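Glucuronoarabinoxylan endo-1,4-beta-xylanase (Clostridium papyrosolvens, PDB 4FMV) hydrolyses beta-1,4 linkages within xylan as a family GH30 endoxylanase, the chain here being the (beta/alpha)8-barrel catalytic part of a longer protein. Local coordinates at residues P217-K222 against K226-T231; T12-R17 against D252-G257; A57-N62 against Y114-Q119. All coordinates share one frame; numbering follows the deposited sequence.

Interaction 1: residues P217-K222 against K226-T231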
ATOM      1  N   PRO A 217       1.090 -12.558  13.725  1.00 15.21           N
ATOM      2  CA  PRO A 217       0.066 -13.360  14.414  1.00 13.96           C
ATOM      3  C   PRO A 217      -0.863 -12.559  15.331  1.00 13.38           C
ATOM      4  O   PRO A 217      -2.077 -12.802  15.341  1.00 15.95           O
ATOM      5  CB  PRO A 217       0.898 -14.334  15.246  1.00 15.33           C
ATOM      6  CG  PRO A 217       2.135 -14.527  14.419  1.00 17.16           C
ATOM      7  CD  PRO A 217       2.423 -13.181  13.806  1.00 16.06           C
ATOM      8  N   LEU A 218      -0.328 -11.636  16.119  1.00 12.31           N
ATOM      9  CA  LEU A 218      -1.202 -10.909  17.046  1.00 14.04           C
ATOM     10  C   LEU A 218      -2.265 -10.098  16.288  1.00 11.50           C
ATOM     11  O   LEU A 218      -3.443 -10.081  16.659  1.00 11.13           O
ATOM     12  CB  LEU A 218      -0.397  -9.984  17.954  1.00 16.29           C
ATOM     13  CG  LEU A 218      -1.248  -9.239  18.976  1.00 16.31           C
ATOM     14  CD1 LEU A 218      -2.045 -10.225  19.829  1.00 18.05           C
ATOM     15  CD2 LEU A 218      -0.380  -8.349  19.860  1.00 17.35           C
ATOM     16  N   TYR A 219      -1.862  -9.443  15.211  1.00 10.03           N
ATOM     17  CA  TYR A 219      -2.846  -8.727  14.402  1.00 10.71           C
ATOM     18  C   TYR A 219      -3.903  -9.684  13.874  1.00 13.46           C
ATOM     19  O   TYR A 219      -5.096  -9.388  13.948  1.00 16.55           O
ATOM     20  CB  TYR A 219      -2.211  -7.984  13.220  1.00 11.16           C
ATOM     21  CG  TYR A 219      -3.275  -7.548  12.229  1.00 11.08           C
ATOM     22  CD1 TYR A 219      -4.026  -6.394  12.454  1.00 10.17           C
ATOM     23  CD2 TYR A 219      -3.551  -8.305  11.093  1.00 11.23           C
ATOM     24  CE1 TYR A 219      -5.012  -6.000  11.566  1.00 10.01           C
ATOM     25  CE2 TYR A 219      -4.540  -7.918  10.187  1.00  9.38           C
ATOM     26  CZ  TYR A 219      -5.264  -6.772  10.442  1.00 11.01           C
ATOM     27  OH  TYR A 219      -6.248  -6.386   9.577  1.00 15.49           O
ATOM     28  N   GLN A 220      -3.480 -10.824  13.323  1.00 13.98           N
ATOM     29  CA  GLN A 220      -4.450 -11.791  12.799  1.00 14.74           C
ATOM     30  C   GLN A 220      -5.469 -12.189  13.855  1.00 16.27           C
ATOM     31  O   GLN A 220      -6.658 -12.287  13.575  1.00 19.83           O
ATOM     32  CB  GLN A 220      -3.762 -13.046  12.230  1.00 17.23           C
ATOM     33  CG  GLN A 220      -2.953 -12.755  10.969  1.00 17.97           C
ATOM     34  CD  GLN A 220      -3.795 -12.118   9.861  1.00 15.76           C
ATOM     35  OE1 GLN A 220      -4.996 -12.409   9.718  1.00 15.75           O
ATOM     36  NE2 GLN A 220      -3.168 -11.264   9.069  1.00 12.92           N
ATOM     37  N   GLN A 221      -5.018 -12.414  15.078  1.00 15.63           N
ATOM     38  CA  GLN A 221      -5.962 -12.829  16.104  1.00 17.54           C
ATOM     39  C   GLN A 221      -6.884 -11.663  16.499  1.00 18.39           C
ATOM     40  O   GLN A 221      -8.007 -11.873  16.938  1.00 15.71           O
ATOM     41  CB  GLN A 221      -5.230 -13.453  17.292  1.00 22.50           C
ATOM     42  CG  GLN A 221      -4.946 -12.526  18.445  1.00 31.45           C
ATOM     43  CD  GLN A 221      -4.574 -13.298  19.712  1.00 38.98           C
ATOM     44  OE1 GLN A 221      -4.462 -14.529  19.687  1.00 44.49           O
ATOM     45  NE2 GLN A 221      -4.382 -12.580  20.822  1.00 34.58           N
ATOM     46  N   LYS A 222      -6.385 -10.440  16.326  1.00 16.49           N
ATOM     47  CA  LYS A 222      -7.099  -9.185  16.612  1.00 17.28           C
ATOM     48  C   LYS A 222      -7.759  -8.518  15.390  1.00 17.12           C
ATOM     49  O   LYS A 222      -8.152  -7.357  15.463  1.00 16.45           O
ATOM     50  CB  LYS A 222      -6.206  -8.164  17.357  1.00 15.81           C
ATOM     51  CG  LYS A 222      -5.506  -8.668  18.638  1.00 16.28           C
ATOM     52  CD  LYS A 222      -6.447  -8.911  19.800  1.00 16.42           C
ATOM     53  CE  LYS A 222      -5.654  -9.068  21.103  1.00 20.57           C
ATOM     54  NZ  LYS A 222      -6.501  -9.369  22.316  1.00 18.38           N
ATOM     55  N   LYS A 226     -10.787  -5.065  10.921  1.00 18.63           N
ATOM     56  CA  LYS A 226      -9.577  -4.252  10.712  1.00 15.70           C
ATOM     57  C   LYS A 226      -8.944  -4.599   9.374  1.00 15.13           C
ATOM     58  O   LYS A 226      -9.277  -5.615   8.765  1.00 14.76           O
ATOM     59  CB  LYS A 226      -8.527  -4.486  11.815  1.00 15.39           C
ATOM     60  CG  LYS A 226      -9.047  -4.401  13.259  1.00 14.70           C
ATOM     61  CD  LYS A 226      -9.715  -3.077  13.555  1.00 13.25           C
ATOM     62  CE  LYS A 226     -10.538  -3.140  14.849  1.00 12.25           C
ATOM     63  NZ  LYS A 226     -11.230  -1.854  15.142  1.00 10.90           N
ATOM     64  N   GLU A 227      -8.031  -3.743   8.938  1.00 12.55           N
ATOM     65  CA  GLU A 227      -7.248  -3.983   7.744  1.00 13.66           C
ATOM     66  C   GLU A 227      -5.769  -3.777   8.055  1.00 11.35           C
ATOM     67  O   GLU A 227      -5.412  -3.085   9.002  1.00 12.51           O
ATOM     68  CB  GLU A 227      -7.689  -3.055   6.612  1.00 17.05           C
ATOM     69  CG  GLU A 227      -9.088  -3.332   6.082  1.00 23.62           C
ATOM     70  CD  GLU A 227      -9.147  -3.315   4.563  1.00 26.13           C
ATOM     71  OE1 GLU A 227      -8.830  -2.265   3.973  1.00 28.21           O
ATOM     72  OE2 GLU A 227      -9.503  -4.355   3.970  1.00 19.15           O
ATOM     73  N   LEU A 228      -4.923  -4.395   7.244  1.00 11.87           N
ATOM     74  CA  LEU A 228      -3.480  -4.333   7.382  1.00  7.27           C
ATOM     75  C   LEU A 228      -2.883  -3.941   6.025  1.00 12.29           C
ATOM     76  O   LEU A 228      -3.029  -4.685   5.047  1.00 14.27           O
ATOM     77  CB  LEU A 228      -2.970  -5.717   7.811  1.00  5.34           C
ATOM     78  CG  LEU A 228      -1.453  -5.949   7.917  1.00  9.10           C
ATOM     79  CD1 LEU A 228      -0.810  -5.040   8.965  1.00  9.60           C
ATOM     80  CD2 LEU A 228      -1.116  -7.424   8.231  1.00  4.78           C
ATOM     81  N   TRP A 229      -2.226  -2.778   5.954  1.00  8.31           N
ATOM     82  CA  TRP A 229      -1.691  -2.296   4.688  1.00 10.88           C
ATOM     83  C   TRP A 229      -0.208  -2.014   4.828  1.00 12.57           C
ATOM     84  O   TRP A 229       0.224  -1.462   5.836  1.00 12.90           O
ATOM     85  CB  TRP A 229      -2.316  -0.964   4.274  1.00  7.60           C
ATOM     86  CG  TRP A 229      -3.787  -0.892   4.122  1.00 10.77           C
ATOM     87  CD1 TRP A 229      -4.712  -1.881   4.325  1.00  9.08           C
ATOM     88  CD2 TRP A 229      -4.514   0.273   3.739  1.00  9.86           C
ATOM     89  NE1 TRP A 229      -5.984  -1.384   4.094  1.00  9.16           N
ATOM     90  CE2 TRP A 229      -5.880  -0.066   3.724  1.00  7.94           C
ATOM     91  CE3 TRP A 229      -4.135   1.584   3.398  1.00  9.72           C
ATOM     92  CZ2 TRP A 229      -6.876   0.862   3.394  1.00  8.00           C
ATOM     93  CZ3 TRP A 229      -5.120   2.497   3.075  1.00  8.65           C
ATOM     94  CH2 TRP A 229      -6.469   2.134   3.063  1.00  9.07           C
ATOM     95  N   MET A 230       0.554  -2.324   3.786  1.00 11.56           N
ATOM     96  CA  MET A 230       1.925  -1.855   3.723  1.00  8.77           C
ATOM     97  C   MET A 230       1.808  -0.509   2.997  1.00 11.85           C
ATOM     98  O   MET A 230       1.467  -0.457   1.813  1.00 13.06           O
ATOM     99  CB  MET A 230       2.723  -2.824   2.865  1.00  5.84           C
ATOM    100  CG  MET A 230       4.216  -2.763   3.046  1.00  7.70           C
ATOM    101  SD  MET A 230       4.945  -1.178   2.645  1.00  9.22           S
ATOM    102  CE  MET A 230       4.552  -1.017   0.884  1.00  9.15           C
ATOM    103  N   THR A 231       2.026   0.576   3.735  1.00 10.04           N
ATOM    104  CA  THR A 231       1.743   1.924   3.227  1.00  9.25           C
ATOM    105  C   THR A 231       2.878   2.735   2.594  1.00  8.00           C
ATOM    106  O   THR A 231       2.634   3.825   2.073  1.00  9.86           O
ATOM    107  CB  THR A 231       1.115   2.779   4.355  1.00  8.43           C
ATOM    108  OG1 THR A 231       2.042   2.889   5.444  1.00  9.57           O
ATOM    109  CG2 THR A 231      -0.160   2.140   4.845  1.00  5.68           C
TER
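In the beta-alpha-beta unit of strand 201-205, helix 217-221 and strand 227-232, Y219 of the helix packs on L228 and K226 and makes most of the contacts between the helix and the strand that follows. The two short elements run roughly antiparallel, at 145°, with axes 10.1 Å apart, and the chain turns round between them in the five residues 222-226. Y219 holds CG anti to its backbone nitrogen (chi1 166°), which sends the ring out from the helix toward the strand. L228 CG lies over one face of that ring, 4.3 Å above its plane and offset toward the rim. L228 CB is 3.6 Å from Y219 CE2, and L228 CD2 packs 3.9 Å from Y219 CD2. At the other meta carbon, Y219 CE1 meets K226 CB at 3.8 Å. The phenol oxygen is carried in against the strand backbone, Y219 OH being 3.1 Å from E227 C. K226 offers only the root of its side chain; the chain bends at its second torsion, with K226 CG 3.8 Å from K222 O, and its ammonium group leaves the contact to bond to the carbonyls of M199 and L196. L190 of helix 183-190 and L202 of strand 201-205 also touch Y219, which is buried. A helix side chain laid on the following parallel strand is typical of the helix-to-strand layer of a (beta/alpha)8 barrel.

Interaction 2: residues T12-R17 against D252-G257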
ATOM      1  N   THR A  12     -10.775 -18.868   0.106  1.00 19.68           N
ATOM      2  CA  THR A  12     -10.459 -17.451   0.126  1.00 18.31           C
ATOM      3  C   THR A  12      -9.656 -17.031   1.358  1.00 18.50           C
ATOM      4  O   THR A  12      -9.766 -17.594   2.433  1.00 20.82           O
ATOM      5  CB  THR A  12     -11.705 -16.527  -0.059  1.00 31.98           C
ATOM      6  OG1 THR A  12     -12.709 -16.832   0.919  1.00 28.52           O
ATOM      7  CG2 THR A  12     -12.286 -16.665  -1.465  1.00 31.83           C
ATOM      8  N   LYS A  13      -8.845 -16.015   1.144  1.00 16.19           N
ATOM      9  CA  LYS A  13      -7.821 -15.497   2.027  1.00 18.34           C
ATOM     10  C   LYS A  13      -8.254 -14.052   2.150  1.00 20.50           C
ATOM     11  O   LYS A  13      -9.466 -13.810   2.136  1.00 20.26           O
ATOM     12  CB  LYS A  13      -6.425 -15.675   1.453  1.00 20.65           C
ATOM     13  CG  LYS A  13      -6.069 -17.134   1.290  1.00 23.73           C
ATOM     14  CD  LYS A  13      -6.415 -17.888   2.549  1.00 26.22           C
ATOM     15  CE  LYS A  13      -5.779 -19.260   2.565  1.00 32.44           C
ATOM     16  NZ  LYS A  13      -5.881 -19.878   3.927  1.00 36.56           N
ATOM     17  N   GLN A  14      -7.350 -13.151   2.536  1.00 15.38           N
ATOM     18  CA  GLN A  14      -7.713 -11.748   2.765  1.00 13.20           C
ATOM     19  C   GLN A  14      -8.385 -11.032   1.576  1.00 12.85           C
ATOM     20  O   GLN A  14      -8.175 -11.365   0.410  1.00 12.85           O
ATOM     21  CB  GLN A  14      -6.472 -10.942   3.161  1.00 13.23           C
ATOM     22  CG  GLN A  14      -5.621 -10.449   1.982  1.00 13.46           C
ATOM     23  CD  GLN A  14      -4.494 -11.420   1.581  1.00 12.98           C
ATOM     24  OE1 GLN A  14      -4.623 -12.635   1.701  1.00 12.24           O
ATOM     25  NE2 GLN A  14      -3.395 -10.870   1.093  1.00  7.76           N
ATOM     26  N   GLU A  15      -9.226 -10.057   1.898  1.00 13.48           N
ATOM     27  CA  GLU A  15      -9.857  -9.214   0.895  1.00 14.75           C
ATOM     28  C   GLU A  15      -8.869  -8.158   0.413  1.00 16.98           C
ATOM     29  O   GLU A  15      -8.081  -7.626   1.197  1.00 19.95           O
ATOM     30  CB  GLU A  15     -11.079  -8.524   1.491  1.00 21.84           C
ATOM     31  CG  GLU A  15     -11.819  -7.627   0.502  1.00 28.19           C
ATOM     32  CD  GLU A  15     -13.079  -7.034   1.108  1.00 35.31           C
ATOM     33  OE1 GLU A  15     -13.364  -7.326   2.290  1.00 41.07           O
ATOM     34  OE2 GLU A  15     -13.784  -6.281   0.411  1.00 34.32           O
ATOM     35  N   ILE A  16      -8.888  -7.870  -0.881  1.00 12.85           N
ATOM     36  CA  ILE A  16      -7.960  -6.886  -1.427  1.00 12.77           C
ATOM     37  C   ILE A  16      -8.563  -5.491  -1.380  1.00 13.79           C
ATOM     38  O   ILE A  16      -9.636  -5.252  -1.932  1.00 12.76           O
ATOM     39  CB  ILE A  16      -7.554  -7.236  -2.867  1.00 11.26           C
ATOM     40  CG1 ILE A  16      -6.936  -8.643  -2.912  1.00 11.38           C
ATOM     41  CG2 ILE A  16      -6.564  -6.209  -3.397  1.00  8.53           C
ATOM     42  CD1 ILE A  16      -5.721  -8.775  -2.006  1.00 13.34           C
ATOM     43  N   ARG A  17      -7.898  -4.583  -0.671  1.00 12.06           N
ATOM     44  CA  ARG A  17      -8.317  -3.192  -0.650  1.00  8.27           C
ATOM     45  C   ARG A  17      -7.806  -2.447  -1.895  1.00 12.34           C
ATOM     46  O   ARG A  17      -8.517  -1.615  -2.466  1.00 10.70           O
ATOM     47  CB  ARG A  17      -7.863  -2.497   0.636  1.00 10.10           C
ATOM     48  CG  ARG A  17      -8.277  -1.015   0.759  1.00 12.09           C
ATOM     49  CD  ARG A  17      -9.787  -0.853   0.657  1.00 17.33           C
ATOM     50  NE  ARG A  17     -10.438  -1.879   1.451  1.00 21.48           N
ATOM     51  CZ  ARG A  17     -11.697  -2.262   1.299  1.00 26.83           C
ATOM     52  NH1 ARG A  17     -12.467  -1.688   0.383  1.00 27.95           N
ATOM     53  NH2 ARG A  17     -12.183  -3.220   2.068  1.00 29.41           N
ATOM     54  N   ASP A 252       5.232 -11.359  -1.394  1.00 12.38           N
ATOM     55  CA  ASP A 252       5.417 -11.740   0.014  1.00 10.15           C
ATOM     56  C   ASP A 252       4.422 -10.992   0.918  1.00 10.59           C
ATOM     57  O   ASP A 252       3.896 -11.549   1.875  1.00 11.57           O
ATOM     58  CB  ASP A 252       6.864 -11.476   0.468  1.00 12.44           C
ATOM     59  CG  ASP A 252       7.875 -12.512  -0.076  1.00 13.46           C
ATOM     60  OD1 ASP A 252       7.505 -13.683  -0.256  1.00 13.02           O
ATOM     61  OD2 ASP A 252       9.055 -12.156  -0.317  1.00 13.12           O
ATOM     62  N   SER A 253       4.149  -9.731   0.603  1.00  9.91           N
ATOM     63  CA  SER A 253       3.177  -8.950   1.373  1.00 11.22           C
ATOM     64  C   SER A 253       1.775  -9.555   1.260  1.00 11.33           C
ATOM     65  O   SER A 253       1.004  -9.505   2.211  1.00 11.44           O
ATOM     66  CB  SER A 253       3.134  -7.486   0.901  1.00 13.25           C
ATOM     67  OG  SER A 253       2.429  -7.368  -0.324  1.00 11.72           O
ATOM     68  N   MET A 254       1.455 -10.107   0.089  1.00 12.89           N
ATOM     69  CA  MET A 254       0.169 -10.752  -0.154  1.00 13.69           C
ATOM     70  C   MET A 254       0.093 -12.137   0.476  1.00 15.07           C
ATOM     71  O   MET A 254      -0.906 -12.483   1.099  1.00 15.76           O
ATOM     72  CB  MET A 254      -0.093 -10.876  -1.667  1.00 11.90           C
ATOM     73  CG  MET A 254      -0.350  -9.541  -2.374  1.00  8.30           C
ATOM     74  SD  MET A 254      -1.901  -8.758  -1.879  1.00 12.02           S
ATOM     75  CE  MET A 254      -1.383  -7.309  -0.973  1.00  8.64           C
ATOM     76  N   VAL A 255       1.153 -12.925   0.295  1.00 13.39           N
ATOM     77  CA  VAL A 255       1.139 -14.348   0.638  1.00 13.36           C
ATOM     78  C   VAL A 255       1.547 -14.615   2.101  1.00 15.29           C
ATOM     79  O   VAL A 255       0.790 -15.204   2.876  1.00 18.93           O
ATOM     80  CB  VAL A 255       1.951 -15.197  -0.390  1.00 12.07           C
ATOM     81  CG1 VAL A 255       2.152 -16.650   0.116  1.00 16.19           C
ATOM     82  CG2 VAL A 255       1.254 -15.185  -1.764  1.00 10.31           C
ATOM     83  N   THR A 256       2.765 -14.235   2.464  1.00 13.13           N
ATOM     84  CA  THR A 256       3.175 -14.286   3.868  1.00 13.97           C
ATOM     85  C   THR A 256       2.491 -13.226   4.752  1.00 14.76           C
ATOM     86  O   THR A 256       2.066 -13.522   5.871  1.00 15.99           O
ATOM     87  CB  THR A 256       4.696 -14.180   3.990  1.00 11.24           C
ATOM     88  OG1 THR A 256       5.263 -15.269   3.264  1.00 12.31           O
ATOM     89  CG2 THR A 256       5.140 -14.316   5.455  1.00 12.29           C
ATOM     90  N   GLY A 257       2.372 -11.999   4.252  1.00 13.52           N
ATOM     91  CA  GLY A 257       1.814 -10.927   5.056  1.00 13.34           C
ATOM     92  C   GLY A 257       0.297 -10.935   5.157  1.00 12.46           C
ATOM     93  O   GLY A 257      -0.270 -10.387   6.112  1.00 12.92           O
TER
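Q14 and M254 make the polar half of this contact through one hydrogen bond, from Q14 NE2 to M254 O at 3.0 Å. The N-H points fairly straight at the oxygen (154°) and arrives in the carbonyl plane, on a lone pair, with a C=O...N angle of 122°; the oxygen itself is tilted a little from the amide plane of Q14. A folded side chain makes this possible: Q14 CG is set between the backbone nitrogen and carbonyl carbon (chi1 84°), and the chain bends again at the next bond, turning the amide toward the helix. Both ends of that amide are engaged, because NE2 also donates to M259 O while OE1 accepts from R300 NE. Three partners, two of them close together in the chain, therefore restrict its rotation and keep its two ends from being exchanged.

Strand 11-22 runs from the side beta-structure, where K13 and Q14 bond to R300 of strand 299-303, into the barrel, where it pairs with strands 45-49 and 261-266. Helix 240-255 is the barrel helix leading into strand 261-266, and its end meets strand 11-22 near the passage from the side beta-structure into the barrel. Around M254 the backbone widens, G257 N bonding to D252 O, five residues back, at 2.9 Å.

Apolar packing joins I16 to M254. I16 CD1 touches M254 SD at 3.8 Å, the two side chains crossing at about a right angle, and Y316 of strand 311-318 packs on both residues. The same sulfur also lies close to the Q14 amide, M254 SD being 3.9 Å from Q14 NE2; the methionine chain, bent at both its second and third torsions, brings it against both I16 and Q14.

Interaction 3: residues A57-N62 against Y114-Q119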
ATOM      1  N   ALA A  57      -2.633  28.236  10.453  1.00 14.10           N
ATOM      2  CA  ALA A  57      -3.639  28.858   9.589  1.00  9.47           C
ATOM      3  C   ALA A  57      -4.863  27.958   9.425  1.00 13.34           C
ATOM      4  O   ALA A  57      -5.943  28.425   9.039  1.00 15.01           O
ATOM      5  CB  ALA A  57      -3.031  29.231   8.231  1.00 10.23           C
ATOM      6  N   TRP A  58      -4.703  26.666   9.723  1.00 11.86           N
ATOM      7  CA  TRP A  58      -5.838  25.762   9.678  1.00 12.20           C
ATOM      8  C   TRP A  58      -6.934  26.163  10.661  1.00 14.55           C
ATOM      9  O   TRP A  58      -8.110  25.867  10.436  1.00 15.33           O
ATOM     10  CB  TRP A  58      -5.417  24.324   9.948  1.00 11.46           C
ATOM     11  CG  TRP A  58      -4.933  24.082  11.323  1.00 11.73           C
ATOM     12  CD1 TRP A  58      -3.648  24.249  11.779  1.00 11.84           C
ATOM     13  CD2 TRP A  58      -5.688  23.577  12.434  1.00 10.08           C
ATOM     14  NE1 TRP A  58      -3.576  23.911  13.104  1.00 13.34           N
ATOM     15  CE2 TRP A  58      -4.812  23.500  13.530  1.00 11.01           C
ATOM     16  CE3 TRP A  58      -7.031  23.218  12.612  1.00 10.11           C
ATOM     17  CZ2 TRP A  58      -5.223  23.045  14.791  1.00 10.68           C
ATOM     18  CZ3 TRP A  58      -7.437  22.780  13.862  1.00 10.63           C
ATOM     19  CH2 TRP A  58      -6.533  22.695  14.934  1.00 10.85           C
ATOM     20  N   LYS A  59      -6.548  26.817  11.756  1.00 13.08           N
ATOM     21  CA  LYS A  59      -7.517  27.247  12.758  1.00 14.71           C
ATOM     22  C   LYS A  59      -8.435  28.343  12.226  1.00 16.59           C
ATOM     23  O   LYS A  59      -9.579  28.465  12.670  1.00 16.66           O
ATOM     24  CB  LYS A  59      -6.814  27.735  14.021  1.00 14.61           C
ATOM     25  CG  LYS A  59      -5.876  26.703  14.657  1.00 15.97           C
ATOM     26  CD  LYS A  59      -5.472  27.168  16.055  1.00 15.18           C
ATOM     27  CE  LYS A  59      -4.454  26.245  16.713  1.00 18.81           C
ATOM     28  NZ  LYS A  59      -4.226  26.706  18.121  1.00 21.16           N
ATOM     29  N   THR A  60      -7.931  29.154  11.299  1.00 19.73           N
ATOM     30  CA  THR A  60      -8.738  30.222  10.689  1.00 22.23           C
ATOM     31  C   THR A  60      -9.355  29.834   9.348  1.00 18.97           C
ATOM     32  O   THR A  60      -9.991  30.660   8.719  1.00 18.83           O
ATOM     33  CB  THR A  60      -7.969  31.556  10.537  1.00 23.82           C
ATOM     34  OG1 THR A  60      -6.874  31.388   9.631  1.00 22.59           O
ATOM     35  CG2 THR A  60      -7.455  32.034  11.881  1.00 25.25           C
ATOM     36  N   GLY A  61      -9.147  28.592   8.909  1.00 15.58           N
ATOM     37  CA  GLY A  61      -9.796  28.084   7.723  1.00 15.97           C
ATOM     38  C   GLY A  61      -9.144  28.505   6.410  1.00 18.91           C
ATOM     39  O   GLY A  61      -9.803  28.514   5.357  1.00 15.04           O
ATOM     40  N   ASN A  62      -7.853  28.843   6.440  1.00 16.42           N
ATOM     41  CA  ASN A  62      -7.190  29.064   5.164  1.00 16.59           C
ATOM     42  C   ASN A  62      -6.385  27.811   4.834  1.00 14.83           C
ATOM     43  O   ASN A  62      -5.316  27.568   5.363  1.00 14.86           O
ATOM     44  CB  ASN A  62      -6.279  30.306   5.249  1.00 15.88           C
ATOM     45  CG  ASN A  62      -5.566  30.588   3.946  1.00 15.42           C
ATOM     46  OD1 ASN A  62      -5.575  29.765   3.050  1.00 12.43           O
ATOM     47  ND2 ASN A  62      -4.948  31.751   3.837  1.00 19.99           N
ATOM     48  N   TYR A 114      -2.281  17.048  22.376  1.00  9.58           N
ATOM     49  CA  TYR A 114      -2.854  15.872  21.728  1.00 12.02           C
ATOM     50  C   TYR A 114      -4.275  16.184  21.237  1.00 12.60           C
ATOM     51  O   TYR A 114      -4.699  15.706  20.171  1.00 11.89           O
ATOM     52  CB  TYR A 114      -2.882  14.651  22.668  1.00 13.44           C
ATOM     53  CG  TYR A 114      -1.595  13.852  22.765  1.00  8.13           C
ATOM     54  CD1 TYR A 114      -0.350  14.455  22.601  1.00 10.02           C
ATOM     55  CD2 TYR A 114      -1.633  12.481  23.057  1.00 10.79           C
ATOM     56  CE1 TYR A 114       0.829  13.710  22.719  1.00  7.72           C
ATOM     57  CE2 TYR A 114      -0.478  11.733  23.162  1.00 13.07           C
ATOM     58  CZ  TYR A 114       0.751  12.345  23.002  1.00 10.48           C
ATOM     59  OH  TYR A 114       1.891  11.581  23.124  1.00 10.36           O
ATOM     60  N   THR A 115      -5.010  16.964  22.026  1.00 11.20           N
ATOM     61  CA  THR A 115      -6.387  17.355  21.670  1.00 11.43           C
ATOM     62  C   THR A 115      -6.381  18.245  20.420  1.00 13.06           C
ATOM     63  O   THR A 115      -7.103  17.987  19.457  1.00 13.06           O
ATOM     64  CB  THR A 115      -7.074  18.076  22.845  1.00 13.96           C
ATOM     65  OG1 THR A 115      -7.236  17.142  23.921  1.00 14.29           O
ATOM     66  CG2 THR A 115      -8.437  18.616  22.441  1.00 16.39           C
ATOM     67  N   GLU A 116      -5.532  19.269  20.429  1.00 12.09           N
ATOM     68  CA  GLU A 116      -5.396  20.143  19.274  1.00 12.44           C
ATOM     69  C   GLU A 116      -4.992  19.343  18.030  1.00 10.40           C
ATOM     70  O   GLU A 116      -5.479  19.596  16.914  1.00 10.13           O
ATOM     71  CB  GLU A 116      -4.400  21.282  19.553  1.00 13.19           C
ATOM     72  CG  GLU A 116      -4.578  22.469  18.573  1.00 17.77           C
ATOM     73  CD  GLU A 116      -3.589  23.604  18.806  1.00 20.37           C
ATOM     74  OE1 GLU A 116      -2.855  23.961  17.862  1.00 23.25           O
ATOM     75  OE2 GLU A 116      -3.553  24.149  19.925  1.00 21.52           O
ATOM     76  N   TYR A 117      -4.118  18.363  18.217  1.00  9.97           N
ATOM     77  CA  TYR A 117      -3.642  17.570  17.085  1.00  9.56           C
ATOM     78  C   TYR A 117      -4.772  16.753  16.452  1.00 10.80           C
ATOM     79  O   TYR A 117      -4.850  16.641  15.222  1.00  9.60           O
ATOM     80  CB  TYR A 117      -2.472  16.667  17.488  1.00  8.31           C
ATOM     81  CG  TYR A 117      -1.845  15.907  16.327  1.00 10.22           C
ATOM     82  CD1 TYR A 117      -1.346  16.576  15.212  1.00  7.64           C
ATOM     83  CD2 TYR A 117      -1.731  14.519  16.357  1.00 10.95           C
ATOM     84  CE1 TYR A 117      -0.764  15.888  14.167  1.00 10.13           C
ATOM     85  CE2 TYR A 117      -1.154  13.824  15.308  1.00  9.64           C
ATOM     86  CZ  TYR A 117      -0.677  14.514  14.218  1.00 11.70           C
ATOM     87  OH  TYR A 117      -0.099  13.825  13.173  1.00 12.88           O
ATOM     88  N   ALA A 118      -5.656  16.203  17.280  1.00 10.23           N
ATOM     89  CA  ALA A 118      -6.832  15.507  16.772  1.00 12.15           C
ATOM     90  C   ALA A 118      -7.750  16.468  16.018  1.00 12.40           C
ATOM     91  O   ALA A 118      -8.348  16.087  15.025  1.00 14.24           O
ATOM     92  CB  ALA A 118      -7.593  14.823  17.906  1.00 13.11           C
ATOM     93  N   GLN A 119      -7.873  17.703  16.495  1.00 11.54           N
ATOM     94  CA  GLN A 119      -8.663  18.730  15.777  1.00 14.99           C
ATOM     95  C   GLN A 119      -8.032  19.094  14.440  1.00 13.46           C
ATOM     96  O   GLN A 119      -8.715  19.327  13.445  1.00 15.35           O
ATOM     97  CB  GLN A 119      -8.802  20.001  16.619  1.00 15.32           C
ATOM     98  CG  GLN A 119      -9.620  19.778  17.857  1.00 18.73           C
ATOM     99  CD  GLN A 119      -9.617  20.968  18.778  1.00 24.89           C
ATOM    100  OE1 GLN A 119      -8.719  21.807  18.733  1.00 25.27           O
ATOM    101  NE2 GLN A 119     -10.631  21.049  19.628  1.00 29.12           N
TER
HETATM  102  O   HOH W   1      -1.750  24.486  15.254  1.00 12.73           O
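W58 and K59 stand on a short run, 57-59, that has helical backbone angles without the regular helical bonds, and they face the first turns of helix 114-130, with CA of K59 9.1 Å from CA of Q119. The chain curls back after them, N62 N bonding to A57 O at 3.3 Å, and G61 takes a positive phi. In the (beta/alpha)8 barrel this joins the loop after strand 45-49 to the start of the helix between strands 82-86 and 137-139, that is, a loop to a neighbouring barrel helix.

The indole of W58 is the centre of the contact. Its CG occupies the position between backbone nitrogen and carbonyl carbon (chi1 67°), and the six-membered ring extends to the helix. There its edge meets E116, with W58 CZ2 and E116 CG 3.9 Å apart, and its CZ3 corner approaches Q119 O at 3.7 Å. The neighbouring K59 lies over the ring, its CG 3.5 Å above the plane and over the centre, while Y120 of the helix adds an edge-to-face ring contact.

From above the indole the extended K59 side chain continues to the carboxylate of E116, forming a salt bridge between K59 NZ and E116 OE1 at 3.1 Å. The carboxylate has a second cationic partner, K113, at OE2. One ordered water completes the arrangement in the plane of the indole: it accepts from W58 NE1 at 2.9 Å and donates to E116 OE1 at 2.9 Å.

Interactions 1 and 2 are neighbours, their centres 11 Å apart, and they touch each other; strand 261-266 pairs with both strand 11-22 and strand 227-232. A salt bridge from R17 NE to E227 OE1 (3.0 Å) joins them, W229 CZ2 packs on R17 CG at 3.5 Å, and L228 CD2 reaches G257 O at 3.7 Å. Interaction 3 is remote: its centre is about 30 Å from that of interaction 1 and 37 Å from that of interaction 2, on the opposite side of the chain's centre from the latter. As in other (beta/alpha)8 glycosidases, the active site is expected at the C-terminal ends of the barrel strands, toward which strand 227-232 runs from interaction 1.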